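PDB 6B9R: hydroxyethylphosphonate dioxygenase from Streptomyces albus, which catalyses the iron(II)-dependent, oxygen-using cleavage of the carbon-carbon bond of 2-hydroxyethylphosphonate, giving hydroxymethylphosphonate. Local coordinates for the interface of chains A and B. Sequence-based numbering; all coordinates share one arbitrary frame. Chains: chain A/B, Hydroxyethylphosphonate dioxygenase.

Contact 1: the interface of chains A and B. Residues chain A 247, 250-251; chain B 320, 358-360, 416, 418.
The C-terminal end of helix 238-249 in chain A, part of a Cro/C1-type helix-turn-helix sequence, meets the cupin domain of chain B here, with A:Leu250 set among B:Arg418, B:Tyr320 and B:Pro359. A:Leu250 takes left-handed helical backbone torsions just past the helix and points its isobutyl group into chain B. Its CD1 lies over the centre of one face of the B:Arg418 guanidinium, 3.7 Å from CZ, and also touches the sulfur of B:Met416. The other methyl, CD2, reaches the phenol end of B:Tyr320, 3.7 Å from CZ, and also touches B:Pro359 CD and B:Leu358 CD2. The B:Arg418 chain bends at chi3 (99°), which turns the guanidinium edge towards the helix end. NH1 donates to A:Ala247 O at 2.8 Å, nearly in the guanidinium plane and on a carbonyl lone pair, although the bond is bent (141° at H). Water 2 lies at the same edge, bonded to B:Arg418 NH2 at 2.7 Å, and joins A:Ala247 O to B:Pro359 O. Water 1, in the plane of the B:Tyr320 ring, links its OH to the carbonyl A:Thr251 O, 2.8 Å from B:Tyr320 OH and 2.9 Å from A:Thr251 O.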
ATOM      1  N   ALA A 247      19.965  -5.582   6.328  1.00 17.33           N
ATOM      2  CA  ALA A 247      19.837  -6.733   5.438  1.00 14.96           C
ATOM      3  C   ALA A 247      19.368  -6.312   4.047  1.00 14.71           C
ATOM      4  O   ALA A 247      19.801  -6.886   3.040  1.00 19.07           O
ATOM      5  CB  ALA A 247      18.885  -7.764   6.042  1.00 14.74           C
ATOM      6  N   LEU A 250      22.310  -5.121   2.312  1.00 15.59           N
ATOM      7  CA  LEU A 250      23.420  -6.073   2.303  1.00 15.92           C
ATOM      8  C   LEU A 250      24.690  -5.409   2.823  1.00 19.81           C
ATOM      9  O   LEU A 250      25.791  -5.644   2.327  1.00 18.18           O
ATOM     10  CB  LEU A 250      23.635  -6.667   0.907  1.00 17.67           C
ATOM     11  CG  LEU A 250      22.711  -7.860   0.638  1.00 21.66           C
ATOM     12  CD1 LEU A 250      22.757  -8.298  -0.815  1.00 19.26           C
ATOM     13  CD2 LEU A 250      23.103  -9.011   1.548  1.00 23.29           C
ATOM     14  N   THR A 251      24.526  -4.550   3.820  1.00 19.87           N
ATOM     15  CA  THR A 251      25.676  -3.938   4.456  1.00 21.55           C
ATOM     16  C   THR A 251      26.048  -4.780   5.672  1.00 22.16           C
ATOM     17  O   THR A 251      25.402  -5.782   5.987  1.00 23.16           O
ATOM     18  CB  THR A 251      25.389  -2.481   4.828  1.00 22.92           C
ATOM     19  OG1 THR A 251      26.605  -1.847   5.246  1.00 20.46           O
ATOM     20  CG2 THR A 251      24.384  -2.407   5.964  1.00 23.18           C
TER
ATOM     21  N   TYR B 320      31.619  -8.626   1.552  1.00 22.66           N
ATOM     22  CA  TYR B 320      30.519  -9.272   2.251  1.00 22.21           C
ATOM     23  C   TYR B 320      30.825 -10.757   2.424  1.00 22.50           C
ATOM     24  O   TYR B 320      31.297 -11.404   1.476  1.00 25.84           O
ATOM     25  CB  TYR B 320      29.197  -9.105   1.490  1.00 23.58           C
ATOM     26  CG  TYR B 320      27.990  -9.382   2.345  1.00 23.77           C
ATOM     27  CD1 TYR B 320      27.457 -10.661   2.436  1.00 24.13           C
ATOM     28  CD2 TYR B 320      27.406  -8.367   3.097  1.00 27.79           C
ATOM     29  CE1 TYR B 320      26.365 -10.923   3.251  1.00 22.14           C
ATOM     30  CE2 TYR B 320      26.314  -8.615   3.906  1.00 28.02           C
ATOM     31  CZ  TYR B 320      25.799  -9.891   3.979  1.00 26.56           C
ATOM     32  OH  TYR B 320      24.717 -10.133   4.784  1.00 27.30           O
ATOM     33  N   LEU B 358      23.210 -15.270   1.707  1.00 21.77           N
ATOM     34  CA  LEU B 358      22.713 -13.916   1.906  1.00 21.69           C
ATOM     35  C   LEU B 358      21.494 -13.953   2.820  1.00 28.04           C
ATOM     36  O   LEU B 358      20.594 -14.775   2.604  1.00 29.67           O
ATOM     37  CB  LEU B 358      22.343 -13.276   0.571  1.00 21.64           C
ATOM     38  CG  LEU B 358      23.427 -13.150  -0.504  1.00 29.02           C
ATOM     39  CD1 LEU B 358      22.881 -12.439  -1.732  1.00 32.43           C
ATOM     40  CD2 LEU B 358      24.666 -12.419   0.035  1.00 32.15           C
ATOM     41  N   PRO B 359      21.419 -13.082   3.826  1.00 25.37           N
ATOM     42  CA  PRO B 359      20.283 -13.114   4.740  1.00 24.65           C
ATOM     43  C   PRO B 359      18.984 -12.863   3.978  1.00 23.56           C
ATOM     44  O   PRO B 359      18.985 -12.166   2.953  1.00 23.45           O
ATOM     45  CB  PRO B 359      20.573 -11.970   5.719  1.00 26.44           C
ATOM     46  CG  PRO B 359      21.981 -11.604   5.508  1.00 26.51           C
ATOM     47  CD  PRO B 359      22.326 -11.960   4.112  1.00 21.18           C
ATOM     48  N   PRO B 360      17.882 -13.431   4.445  1.00 21.23           N
ATOM     49  CA  PRO B 360      16.601 -13.129   3.795  1.00 19.44           C
ATOM     50  C   PRO B 360      16.224 -11.666   3.992  1.00 24.56           C
ATOM     51  O   PRO B 360      16.500 -11.068   5.037  1.00 22.62           O
ATOM     52  CB  PRO B 360      15.608 -14.073   4.482  1.00 22.47           C
ATOM     53  CG  PRO B 360      16.328 -14.637   5.669  1.00 32.06           C
ATOM     54  CD  PRO B 360      17.790 -14.552   5.392  1.00 27.01           C
ATOM     55  N   MET B 416      22.028  -6.900  -9.440  1.00 18.88           N
ATOM     56  CA  MET B 416      20.970  -7.214  -8.487  1.00 18.83           C
ATOM     57  C   MET B 416      20.119  -5.979  -8.229  1.00 18.47           C
ATOM     58  O   MET B 416      20.655  -4.916  -7.908  1.00 18.48           O
ATOM     59  CB  MET B 416      21.561  -7.716  -7.162  1.00 19.27           C
ATOM     60  CG  MET B 416      20.564  -7.802  -6.025  1.00 19.28           C
ATOM     61  SD  MET B 416      21.344  -8.250  -4.448  1.00 22.24           S
ATOM     62  CE  MET B 416      21.734  -9.972  -4.748  1.00 23.81           C
ATOM     63  N   ARG B 418      16.793  -5.058  -5.834  1.00 20.09           N
ATOM     64  CA  ARG B 418      15.872  -5.485  -4.795  1.00 18.22           C
ATOM     65  C   ARG B 418      14.890  -4.350  -4.557  1.00 17.92           C
ATOM     66  O   ARG B 418      15.302  -3.198  -4.422  1.00 17.87           O
ATOM     67  CB  ARG B 418      16.621  -5.832  -3.501  1.00 18.72           C
ATOM     68  CG  ARG B 418      18.093  -6.216  -3.697  1.00 19.01           C
ATOM     69  CD  ARG B 418      18.793  -6.414  -2.335  1.00 19.53           C
ATOM     70  NE  ARG B 418      18.921  -7.812  -1.911  1.00 20.99           N
ATOM     71  CZ  ARG B 418      19.094  -8.194  -0.639  1.00 20.38           C
ATOM     72  NH1 ARG B 418      19.117  -7.286   0.337  1.00 20.52           N
ATOM     73  NH2 ARG B 418      19.232  -9.475  -0.330  1.00 20.76           N
TER
HETATM   74  O   HOH W   1      23.436  -7.816   5.542  1.00 20.59           O
HETATM   75  O   HOH W   2      19.758  -9.674   2.342  1.00 25.43           O

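Contact 2: the interface of chains A and B. Residues chain A 381-382, 399-401; chain B 222-223, 226-227.
B:Phe223, at the C-terminal end of helix 215-223, presses its ring against A:Ile399 and A:Pro400, on a loop between strands of the cupin domain in chain A. A:Pro400 puts CD over the ring face as a CH-pi contact, 3.8 Å from the centroid, while CG leans towards CE2. A:Ile399 runs past the same phenyl in the opposite direction: its CB stands 3.8 Å from B:Phe223 CE1. With A:Ile399 CG1 between the backbone N and the carbonyl carbon (chi1 71°), the long branch reaches B:Phe223 CD1 with its tip CD1, while CG2 joins CB at CE1. Further out, B:Val227 sends CG1 to the A:Pro400 carbonyl and CG2 to the ring edge of A:Tyr381, 3.9 Å from CE1. At the rim the A:Tyr381 hydroxyl OH donates to B:Phe223 O at 2.7 Å, approaching from above the carbonyl plane, 46° out of it. Water 3 also holds this helix-end oxygen, at 2.9 Å from B:Phe223 O, and ties it to A:Asn382 OD1 and the amide B:Val227 N. Water 4 bonds to water 3 and to B:Ala226 N, 3.0 Å from that amide. A:Asn382 ND2 lies 3.2 Å above the plane of the A:Tyr381 ring, offset towards its rim.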
ATOM      1  N   TYR A 381     -17.196  19.408  -4.823  1.00 20.32           N
ATOM      2  CA  TYR A 381     -16.454  18.331  -5.469  1.00 22.99           C
ATOM      3  C   TYR A 381     -16.423  18.609  -6.958  1.00 21.90           C
ATOM      4  O   TYR A 381     -17.481  18.754  -7.574  1.00 24.57           O
ATOM      5  CB  TYR A 381     -17.095  16.959  -5.209  1.00 23.37           C
ATOM      6  CG  TYR A 381     -16.410  15.780  -5.882  1.00 21.47           C
ATOM      7  CD1 TYR A 381     -15.032  15.586  -5.779  1.00 17.85           C
ATOM      8  CD2 TYR A 381     -17.154  14.836  -6.586  1.00 18.38           C
ATOM      9  CE1 TYR A 381     -14.406  14.486  -6.384  1.00 18.73           C
ATOM     10  CE2 TYR A 381     -16.547  13.737  -7.184  1.00 23.31           C
ATOM     11  CZ  TYR A 381     -15.176  13.562  -7.078  1.00 18.94           C
ATOM     12  OH  TYR A 381     -14.589  12.465  -7.676  1.00 24.36           O
ATOM     13  N   ASN A 382     -15.216  18.666  -7.520  1.00 25.15           N
ATOM     14  CA  ASN A 382     -15.001  18.843  -8.960  1.00 32.55           C
ATOM     15  C   ASN A 382     -15.805  20.023  -9.509  1.00 36.64           C
ATOM     16  O   ASN A 382     -16.545  19.904 -10.487  1.00 41.45           O
ATOM     17  CB  ASN A 382     -15.326  17.560  -9.726  1.00 37.54           C
ATOM     18  CG  ASN A 382     -14.267  16.491  -9.549  1.00 40.20           C
ATOM     19  OD1 ASN A 382     -13.118  16.784  -9.206  1.00 37.78           O
ATOM     20  ND2 ASN A 382     -14.647  15.242  -9.781  1.00 40.41           N
ATOM     21  N   ILE A 399     -15.272  10.722   0.301  1.00 17.18           N
ATOM     22  CA  ILE A 399     -13.963  10.375  -0.258  1.00 13.81           C
ATOM     23  C   ILE A 399     -12.921  11.357   0.266  1.00 14.11           C
ATOM     24  O   ILE A 399     -13.279  12.453   0.739  1.00 15.75           O
ATOM     25  CB  ILE A 399     -13.967  10.368  -1.802  1.00 14.17           C
ATOM     26  CG1 ILE A 399     -14.084  11.792  -2.373  1.00 14.51           C
ATOM     27  CG2 ILE A 399     -15.032   9.414  -2.327  1.00 19.09           C
ATOM     28  CD1 ILE A 399     -13.887  11.860  -3.932  1.00 14.92           C
ATOM     29  N   PRO A 400     -11.632  11.010   0.199  1.00 15.16           N
ATOM     30  CA  PRO A 400     -10.587  11.976   0.568  1.00 15.52           C
ATOM     31  C   PRO A 400     -10.710  13.273  -0.225  1.00 19.70           C
ATOM     32  O   PRO A 400     -11.144  13.283  -1.378  1.00 15.88           O
ATOM     33  CB  PRO A 400      -9.285  11.245   0.214  1.00 14.26           C
ATOM     34  CG  PRO A 400      -9.635   9.790   0.274  1.00 16.51           C
ATOM     35  CD  PRO A 400     -11.073   9.701  -0.188  1.00 15.62           C
ATOM     36  N   GLY A 401     -10.304  14.371   0.404  1.00 15.71           N
ATOM     37  CA  GLY A 401     -10.146  15.640  -0.278  1.00 16.33           C
ATOM     38  C   GLY A 401     -11.361  16.545  -0.293  1.00 24.38           C
ATOM     39  O   GLY A 401     -11.262  17.670  -0.800  1.00 28.74           O
TER
ATOM     40  N   THR B 222     -10.664   6.858  -9.179  1.00 18.11           N
ATOM     41  CA  THR B 222     -12.078   7.152  -8.969  1.00 18.65           C
ATOM     42  C   THR B 222     -12.282   8.520  -8.326  1.00 19.06           C
ATOM     43  O   THR B 222     -13.332   9.146  -8.531  1.00 22.57           O
ATOM     44  CB  THR B 222     -12.749   6.055  -8.134  1.00 18.82           C
ATOM     45  OG1 THR B 222     -12.266   6.075  -6.779  1.00 18.90           O
ATOM     46  CG2 THR B 222     -12.485   4.671  -8.751  1.00 18.43           C
ATOM     47  N   PHE B 223     -11.289   9.021  -7.586  1.00 18.94           N
ATOM     48  CA  PHE B 223     -11.449  10.347  -6.993  1.00 19.37           C
ATOM     49  C   PHE B 223     -11.307  11.448  -8.036  1.00 20.88           C
ATOM     50  O   PHE B 223     -11.944  12.502  -7.907  1.00 19.88           O
ATOM     51  CB  PHE B 223     -10.439  10.596  -5.862  1.00 19.29           C
ATOM     52  CG  PHE B 223     -10.464   9.563  -4.763  1.00 19.33           C
ATOM     53  CD1 PHE B 223     -11.624   8.866  -4.463  1.00 19.67           C
ATOM     54  CD2 PHE B 223      -9.308   9.295  -4.029  1.00 19.06           C
ATOM     55  CE1 PHE B 223     -11.624   7.904  -3.446  1.00 22.34           C
ATOM     56  CE2 PHE B 223      -9.303   8.340  -3.028  1.00 19.13           C
ATOM     57  CZ  PHE B 223     -10.460   7.641  -2.741  1.00 19.47           C
ATOM     58  N   ALA B 226      -8.310  16.286  -9.713  1.00 23.27           N
ATOM     59  CA  ALA B 226      -8.282  17.405  -8.776  1.00 22.88           C
ATOM     60  C   ALA B 226      -7.996  16.917  -7.361  1.00 24.39           C
ATOM     61  O   ALA B 226      -7.094  17.428  -6.687  1.00 19.90           O
ATOM     62  CB  ALA B 226      -9.597  18.189  -8.828  1.00 26.94           C
ATOM     63  N   VAL B 227      -8.752  15.921  -6.891  1.00 18.91           N
ATOM     64  CA  VAL B 227      -8.499  15.391  -5.555  1.00 20.06           C
ATOM     65  C   VAL B 227      -7.103  14.787  -5.479  1.00 20.90           C
ATOM     66  O   VAL B 227      -6.377  14.999  -4.503  1.00 18.84           O
ATOM     67  CB  VAL B 227      -9.581  14.369  -5.151  1.00 17.69           C
ATOM     68  CG1 VAL B 227      -9.126  13.557  -3.922  1.00 17.12           C
ATOM     69  CG2 VAL B 227     -10.881  15.089  -4.817  1.00 20.79           C
TER
HETATM   70  O   HOH W   3     -10.988  15.226  -8.423  1.00 19.43           O
HETATM   71  O   HOH W   4     -10.879  16.235 -11.285  1.00 30.77           O

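Contact 3: the interface of chains A and B. Residues chain A 423, 427, 431, 442-443; chain B 212, 216, 220-221, 228.
A:Tyr442 and A:Ile443, on the C-terminal helix 438-443 of the cupin-family chain A, lie against B:Leu212 and helix 215-223 of chain B, in a helix-to-helix packing patch that is mostly apolar. A hydrogen bond crosses the patch, A:Tyr442 OH donating to B:Leu212 O at 2.7 Å, in the carbonyl plane and on a lone pair. CG of A:Tyr442 is anti to its backbone N (chi1 168°), which carries the phenol across to the segment just ahead of the chain B helix. Leucine methyls pack against the phenol ring: B:Leu212 CD2 sits 3.7 Å from A:Tyr442 CZ, whereas B:Leu220 CD1 meets the ring at its edge, in plane, 3.8 Å from CE2. A phenylalanine in place of A:Tyr442 keeps the ring but would probably leave the B:Leu212 carbonyl without its donor from chain A and the ring less firmly fixed. Aliphatic side chains add further contacts. A:Ile443 sets its CD1 methyl against the helix backbone, 3.7 Å from B:Ala221 CA, and also meets B:Leu220 CB and the hydroxyl of B:Thr228. B:Leu220 spreads its two methyls, with CD1 against A:Val427 CG1 and A:Leu431 CD1, and CD2 at 3.9 Å from A:Ala423 CB. A:Val427 CG2 touches the methyl CB of B:Ala216 at 3.7 Å. A:Leu431 crosses B:Thr228 at about a right angle, CD1 and CD2 each 3.8 Å from the threonine methyl CG2.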
ATOM      1  N   ALA A 423      -4.051   5.593  -0.687  1.00 18.43           N
ATOM      2  CA  ALA A 423      -3.104   6.690  -0.898  1.00 22.32           C
ATOM      3  C   ALA A 423      -2.442   6.982   0.448  1.00 21.45           C
ATOM      4  O   ALA A 423      -2.861   7.846   1.225  1.00 20.38           O
ATOM      5  CB  ALA A 423      -3.795   7.914  -1.488  1.00 24.45           C
ATOM      6  N   VAL A 427       2.653   7.031  -1.048  1.00 19.53           N
ATOM      7  CA  VAL A 427       2.009   7.369  -2.319  1.00 18.27           C
ATOM      8  C   VAL A 427       1.947   8.882  -2.494  1.00 18.79           C
ATOM      9  O   VAL A 427       2.245   9.420  -3.564  1.00 19.18           O
ATOM     10  CB  VAL A 427       0.602   6.743  -2.402  1.00 18.61           C
ATOM     11  CG1 VAL A 427      -0.152   7.295  -3.627  1.00 18.31           C
ATOM     12  CG2 VAL A 427       0.674   5.211  -2.467  1.00 19.57           C
ATOM     13  N   LEU A 431       3.333  11.106  -5.529  1.00 25.57           N
ATOM     14  CA  LEU A 431       2.552  12.073  -6.300  1.00 24.39           C
ATOM     15  C   LEU A 431       3.221  13.442  -6.309  1.00 30.56           C
ATOM     16  O   LEU A 431       3.225  14.130  -7.336  1.00 24.25           O
ATOM     17  CB  LEU A 431       1.131  12.196  -5.744  1.00 21.11           C
ATOM     18  CG  LEU A 431       0.165  11.017  -5.893  1.00 20.03           C
ATOM     19  CD1 LEU A 431      -1.090  11.282  -5.073  1.00 23.28           C
ATOM     20  CD2 LEU A 431      -0.179  10.759  -7.364  1.00 20.23           C
ATOM     21  N   TYR A 442      -1.140   9.214 -14.794  1.00 24.37           N
ATOM     22  CA  TYR A 442      -1.201   8.194 -13.749  1.00 23.76           C
ATOM     23  C   TYR A 442      -2.639   7.769 -13.501  1.00 21.87           C
ATOM     24  O   TYR A 442      -2.933   6.574 -13.391  1.00 23.48           O
ATOM     25  CB  TYR A 442      -0.547   8.732 -12.475  1.00 20.72           C
ATOM     26  CG  TYR A 442      -0.787   7.905 -11.227  1.00 20.08           C
ATOM     27  CD1 TYR A 442      -0.321   6.604 -11.130  1.00 21.13           C
ATOM     28  CD2 TYR A 442      -1.476   8.439 -10.144  1.00 21.04           C
ATOM     29  CE1 TYR A 442      -0.528   5.847  -9.976  1.00 20.16           C
ATOM     30  CE2 TYR A 442      -1.688   7.698  -8.992  1.00 22.27           C
ATOM     31  CZ  TYR A 442      -1.209   6.399  -8.912  1.00 18.99           C
ATOM     32  OH  TYR A 442      -1.429   5.662  -7.756  1.00 21.16           O
ATOM     33  N   ILE A 443      -3.555   8.740 -13.463  1.00 20.88           N
ATOM     34  CA  ILE A 443      -4.977   8.452 -13.286  1.00 20.71           C
ATOM     35  C   ILE A 443      -5.525   7.665 -14.468  1.00 22.22           C
ATOM     36  O   ILE A 443      -6.303   6.718 -14.302  1.00 26.03           O
ATOM     37  CB  ILE A 443      -5.759   9.766 -13.081  1.00 28.21           C
ATOM     38  CG1 ILE A 443      -5.482  10.332 -11.688  1.00 37.12           C
ATOM     39  CG2 ILE A 443      -7.253   9.555 -13.294  1.00 32.14           C
ATOM     40  CD1 ILE A 443      -5.548   9.292 -10.600  1.00 36.29           C
TER
ATOM     41  N   LEU B 212       2.713   3.426  -6.042  1.00 30.87           N
ATOM     42  CA  LEU B 212       1.753   4.002  -6.981  1.00 31.63           C
ATOM     43  C   LEU B 212       0.882   2.957  -7.669  1.00 25.36           C
ATOM     44  O   LEU B 212      -0.300   3.213  -7.926  1.00 22.06           O
ATOM     45  CB  LEU B 212       2.496   4.809  -8.041  1.00 27.65           C
ATOM     46  CG  LEU B 212       3.103   6.109  -7.546  1.00 25.28           C
ATOM     47  CD1 LEU B 212       4.041   6.652  -8.619  1.00 25.51           C
ATOM     48  CD2 LEU B 212       1.993   7.112  -7.216  1.00 20.83           C
ATOM     49  N   ALA B 216      -3.617   1.881  -4.856  1.00 16.50           N
ATOM     50  CA  ALA B 216      -3.635   3.337  -4.769  1.00 16.61           C
ATOM     51  C   ALA B 216      -4.085   3.951  -6.090  1.00 20.07           C
ATOM     52  O   ALA B 216      -4.920   4.864  -6.105  1.00 16.78           O
ATOM     53  CB  ALA B 216      -2.254   3.860  -4.348  1.00 16.46           C
ATOM     54  N   LEU B 220      -7.385   6.387  -6.403  1.00 17.52           N
ATOM     55  CA  LEU B 220      -7.161   7.747  -6.875  1.00 19.72           C
ATOM     56  C   LEU B 220      -7.849   7.987  -8.217  1.00 20.59           C
ATOM     57  O   LEU B 220      -8.374   9.082  -8.466  1.00 18.03           O
ATOM     58  CB  LEU B 220      -5.653   8.026  -6.957  1.00 17.60           C
ATOM     59  CG  LEU B 220      -4.968   8.047  -5.584  1.00 17.26           C
ATOM     60  CD1 LEU B 220      -3.452   8.151  -5.683  1.00 17.67           C
ATOM     61  CD2 LEU B 220      -5.520   9.209  -4.745  1.00 17.94           C
ATOM     62  N   ALA B 221      -7.877   6.969  -9.087  1.00 17.32           N
ATOM     63  CA  ALA B 221      -8.538   7.131 -10.381  1.00 17.38           C
ATOM     64  C   ALA B 221     -10.030   7.414 -10.218  1.00 18.64           C
ATOM     65  O   ALA B 221     -10.610   8.167 -11.012  1.00 18.99           O
ATOM     66  CB  ALA B 221      -8.303   5.891 -11.258  1.00 17.07           C
ATOM     67  N   THR B 228      -6.708  14.014  -6.497  1.00 18.05           N
ATOM     68  CA  THR B 228      -5.411  13.348  -6.438  1.00 16.76           C
ATOM     69  C   THR B 228      -4.284  14.368  -6.317  1.00 16.47           C
ATOM     70  O   THR B 228      -3.390  14.223  -5.472  1.00 17.39           O
ATOM     71  CB  THR B 228      -5.217  12.449  -7.666  1.00 19.78           C
ATOM     72  OG1 THR B 228      -6.191  11.394  -7.644  1.00 19.84           O
ATOM     73  CG2 THR B 228      -3.839  11.825  -7.648  1.00 15.56           C
TER

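Contacts 2 and 3 are neighbours, their C-alpha centres about 11 Å apart, and both draw on helices 215-223 and 225-230 of chain B, which chain A therefore grips from its strand-end loops and from its C-terminal helices. Contact 1 stands apart, its C-alpha centre about 41 Å from that of contact 2 and about 31 Å from that of contact 3, and reverses the roles: helix 238-249 comes from chain A, strand 412-419 and neighbouring loops from chain B. Because the interface is two-fold symmetric, each contact recurs with the chains exchanged. The two subunits thus embrace reciprocally, which suggests a stable dimer, although the structure alone does not show its state in solution.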